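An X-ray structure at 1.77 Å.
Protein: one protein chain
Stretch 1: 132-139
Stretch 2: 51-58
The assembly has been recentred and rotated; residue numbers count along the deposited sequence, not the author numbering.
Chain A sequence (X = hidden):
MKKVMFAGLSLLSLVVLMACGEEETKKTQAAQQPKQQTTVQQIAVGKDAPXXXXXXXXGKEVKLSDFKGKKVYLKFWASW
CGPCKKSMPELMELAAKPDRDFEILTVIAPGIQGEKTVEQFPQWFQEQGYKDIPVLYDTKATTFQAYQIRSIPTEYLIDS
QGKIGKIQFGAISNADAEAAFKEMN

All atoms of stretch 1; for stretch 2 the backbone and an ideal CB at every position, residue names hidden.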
# COMPACT_ATOMS: atom_id res chain seq x y z
N ASP A 132 7.30 8.38 6.91
CA ASP A 132 7.37 8.68 5.48
C ASP A 132 6.64 7.70 4.60
O ASP A 132 6.86 7.67 3.39
CB ASP A 132 8.83 8.82 5.04
CG ASP A 132 9.59 9.88 5.83
OD1 ASP A 132 8.99 10.93 6.16
OD2 ASP A 132 10.77 9.66 6.17
N ILE A 133 5.75 6.90 5.18
CA ILE A 133 4.97 5.92 4.43
C ILE A 133 3.50 6.22 4.68
O ILE A 133 3.07 6.17 5.81
CB ILE A 133 5.24 4.48 4.91
CG1 ILE A 133 6.68 4.09 4.61
CG2 ILE A 133 4.27 3.49 4.26
CD1 ILE A 133 7.05 4.21 3.15
N PRO A 134 2.73 6.55 3.63
CA PRO A 134 1.28 6.71 3.83
C PRO A 134 0.61 5.45 4.31
O PRO A 134 0.81 4.36 3.76
CB PRO A 134 0.77 7.08 2.44
CG PRO A 134 1.93 7.66 1.75
CD PRO A 134 3.11 6.91 2.24
N VAL A 135 -0.23 5.61 5.32
CA VAL A 135 -1.04 4.49 5.77
C VAL A 135 -2.49 4.90 5.70
O VAL A 135 -2.90 5.87 6.34
CB VAL A 135 -0.72 4.07 7.22
CG1 VAL A 135 -1.62 2.91 7.64
CG2 VAL A 135 0.75 3.70 7.37
N LEU A 136 -3.25 4.17 4.90
CA LEU A 136 -4.66 4.45 4.71
C LEU A 136 -5.48 3.47 5.54
O LEU A 136 -5.15 2.29 5.64
CB LEU A 136 -5.02 4.31 3.24
CG LEU A 136 -4.20 5.18 2.27
CD1 LEU A 136 -4.83 5.06 0.90
CD2 LEU A 136 -4.09 6.63 2.72
N TYR A 137 -6.58 3.98 6.09
CA TYR A 137 -7.41 3.22 7.02
C TYR A 137 -8.63 2.67 6.31
O TYR A 137 -9.59 3.39 6.07
CB TYR A 137 -7.89 4.13 8.12
CG TYR A 137 -6.86 4.50 9.17
CD1 TYR A 137 -5.61 3.90 9.20
CD2 TYR A 137 -7.17 5.42 10.15
CE1 TYR A 137 -4.67 4.24 10.19
CE2 TYR A 137 -6.25 5.76 11.14
CZ TYR A 137 -5.01 5.16 11.16
OH TYR A 137 -4.10 5.51 12.14
N ASP A 138 -8.62 1.38 6.04
CA ASP A 138 -9.75 0.69 5.44
C ASP A 138 -10.73 0.28 6.56
O ASP A 138 -10.85 -0.88 6.90
CB ASP A 138 -9.27 -0.53 4.68
CG ASP A 138 -10.31 -1.06 3.71
OD1 ASP A 138 -11.14 -0.25 3.26
OD2 ASP A 138 -10.27 -2.26 3.40
N THR A 139 -11.44 1.26 7.09
CA THR A 139 -12.28 1.07 8.28
C THR A 139 -13.53 0.22 8.04
O THR A 139 -14.22 -0.16 9.00
CB THR A 139 -12.73 2.41 8.84
OG1 THR A 139 -13.37 3.16 7.79
CG2 THR A 139 -11.54 3.16 9.40
N UNK A 51 -11.29 1.72 -7.51
CA UNK A 51 -11.21 2.99 -6.84
C UNK A 51 -11.42 2.84 -5.34
O UNK A 51 -12.09 1.92 -4.88
CB UNK A 51 -12.24 3.96 -7.43
N UNK A 52 -10.86 3.78 -4.59
CA UNK A 52 -11.12 3.90 -3.17
C UNK A 52 -10.95 5.33 -2.69
O UNK A 52 -10.25 6.16 -3.31
CB UNK A 52 -10.20 2.97 -2.38
N UNK A 53 -11.64 5.61 -1.58
CA UNK A 53 -11.58 6.88 -0.88
C UNK A 53 -11.41 6.54 0.60
O UNK A 53 -12.33 5.99 1.23
CB UNK A 53 -12.82 7.73 -1.13
N UNK A 54 -10.23 6.83 1.14
CA UNK A 54 -9.90 6.48 2.53
C UNK A 54 -9.23 7.63 3.30
O UNK A 54 -8.52 8.44 2.70
CB UNK A 54 -8.98 5.26 2.55
N UNK A 55 -9.46 7.69 4.61
CA UNK A 55 -8.71 8.58 5.48
C UNK A 55 -7.32 7.98 5.75
O UNK A 55 -7.19 6.79 6.00
CB UNK A 55 -9.47 8.82 6.79
N UNK A 56 -6.29 8.83 5.71
CA UNK A 56 -4.95 8.42 6.08
C UNK A 56 -4.80 8.53 7.59
O UNK A 56 -5.62 9.16 8.26
CB UNK A 56 -3.90 9.27 5.36
N UNK A 57 -3.75 7.90 8.11
CA UNK A 57 -3.37 7.96 9.52
C UNK A 57 -3.21 9.41 9.97
O UNK A 57 -3.45 9.74 11.14
CB UNK A 57 -2.07 7.18 9.76
N UNK A 58 -2.84 10.27 9.04
CA UNK A 58 -2.63 11.68 9.34
C UNK A 58 -3.89 12.53 9.08
O UNK A 58 -3.83 13.76 9.12
CB UNK A 58 -1.46 12.21 8.51

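Two backbone hydrogen bonds set the frame, pairing the stretches as antiparallel strands: Tyr137 N donates to O of residue 55 at 2.9 Å, and N of residue 57 donates to Val135 O at 2.8 Å. Leu136 lies across from position 56, and those two side chains share a face of the sheet; Tyr137 and position 55 lie on the other.

At position 51 the ideal CB has no atom of stretch 1 within reach, and stretch 1 places no demand on it; many residues, polar ones included, would suit. It is Asp51, which makes no contact here.

Position 52 also has an ideal CB well short of stretch 1, 6.6 Å from Leu136 CD1, but its CA-to-CB bond points toward that stretch, and Leu136 offers that methyl group in its direction. A small side chain could not span the gap; a long apolar or aromatic one could. The residue is Phe52, with chi1 in the p well, and its CE1 comes to 3.6 Å from Leu136 CD1.

Position 53 has the extended backbone of a strand, and its CA-to-CB bond points away from stretch 1. Beta-branched residues are at ease with such angles, and polarity is no obstacle. Thr53 fits that description and touches nothing in stretch 1.

Position 54 is more constrained. Its CB points toward stretch 1, the ideal atom lying 4.1 Å from Leu136 CB and 4.0 Å from Tyr137 O. An apolar side chain of moderate size, such as valine, isoleucine, leucine or methionine, would use the surface of Leu136. Leu54 does so: its CD1 packs 3.8 Å from Leu136 CB, while its CD2 lies 3.6 Å from Tyr137 O and 3.8 Å from Asp138 OD1.

At position 55 the CB shares a face with Tyr137, but the ideal atom is still 5.1 Å from Tyr137 CB. A long polar chain could turn outward, and several other types would serve. Gln55 leads its end away. Its backbone does more: besides accepting the hydrogen bond from Tyr137 N through its O, it engages a water that accepts from Gln55 N at 2.9 Å and donates to Tyr137 O at 2.7 Å, bridging the strands.

Position 56 faces the same side as Leu136, and its ideal CB is 3.7 Å from both Leu136 CD2 and Val135 O. A small residue such as alanine, serine or threonine suits this close approach. Ser56 is deposited; its CB touches Leu136 CD2 at 3.8 Å, and its OG accepts a weak hydrogen bond from N of residue 58 at 3.3 Å.

At position 57 the ideal CB lies 3.5 Å from Tyr137 OH, and the CA sits over a face of the tyrosine ring. A long, flexible apolar chain could pass the ring and reach Val135; leucine or isoleucine might also pack. Met57 lays CB 3.9 Å from Tyr137 CZ and extends CE to 3.7 Å from Val135 CG2, joining the two apolar surfaces.

Position 58 has an ideal CB clear of stretch 1, so polar residues are well tolerated; Asp58 makes no contact across.

Stretch 2, residues 51-58: DFTLQSMD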
# COMPACT_ATOMS: atom_id res chain seq x y z
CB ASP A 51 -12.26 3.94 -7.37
CG ASP A 51 -11.86 4.56 -8.67
OD1 ASP A 51 -11.02 5.49 -8.63
OD2 ASP A 51 -12.38 4.13 -9.71
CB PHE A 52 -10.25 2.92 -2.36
CG PHE A 52 -8.78 3.09 -2.56
CD1 PHE A 52 -8.08 4.11 -1.93
CD2 PHE A 52 -8.08 2.21 -3.38
CE1 PHE A 52 -6.69 4.27 -2.12
CE2 PHE A 52 -6.70 2.36 -3.58
CZ PHE A 52 -6.01 3.37 -2.95
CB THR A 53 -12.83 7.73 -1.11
OG1 THR A 53 -12.97 8.00 -2.51
CG2 THR A 53 -12.74 9.06 -0.37
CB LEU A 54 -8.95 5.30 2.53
CG LEU A 54 -9.44 4.04 1.84
CD1 LEU A 54 -8.29 3.03 1.72
CD2 LEU A 54 -10.66 3.47 2.59
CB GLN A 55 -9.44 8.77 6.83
CG GLN A 55 -10.74 9.52 6.72
CD GLN A 55 -10.53 10.92 6.17
OE1 GLN A 55 -11.07 11.28 5.13
NE2 GLN A 55 -9.74 11.73 6.88
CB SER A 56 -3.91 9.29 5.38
OG SER A 56 -3.92 10.61 5.91
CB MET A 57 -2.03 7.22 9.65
CG MET A 57 -1.29 7.40 10.92
SD MET A 57 0.00 6.15 10.92
CE MET A 57 1.04 6.65 9.56
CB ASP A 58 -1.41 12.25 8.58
CG ASP A 58 -1.09 11.48 7.30
OD1 ASP A 58 -1.05 10.23 7.33
OD2 ASP A 58 -0.86 12.14 6.26
O HOH W 1 -10.96 5.72 6.04
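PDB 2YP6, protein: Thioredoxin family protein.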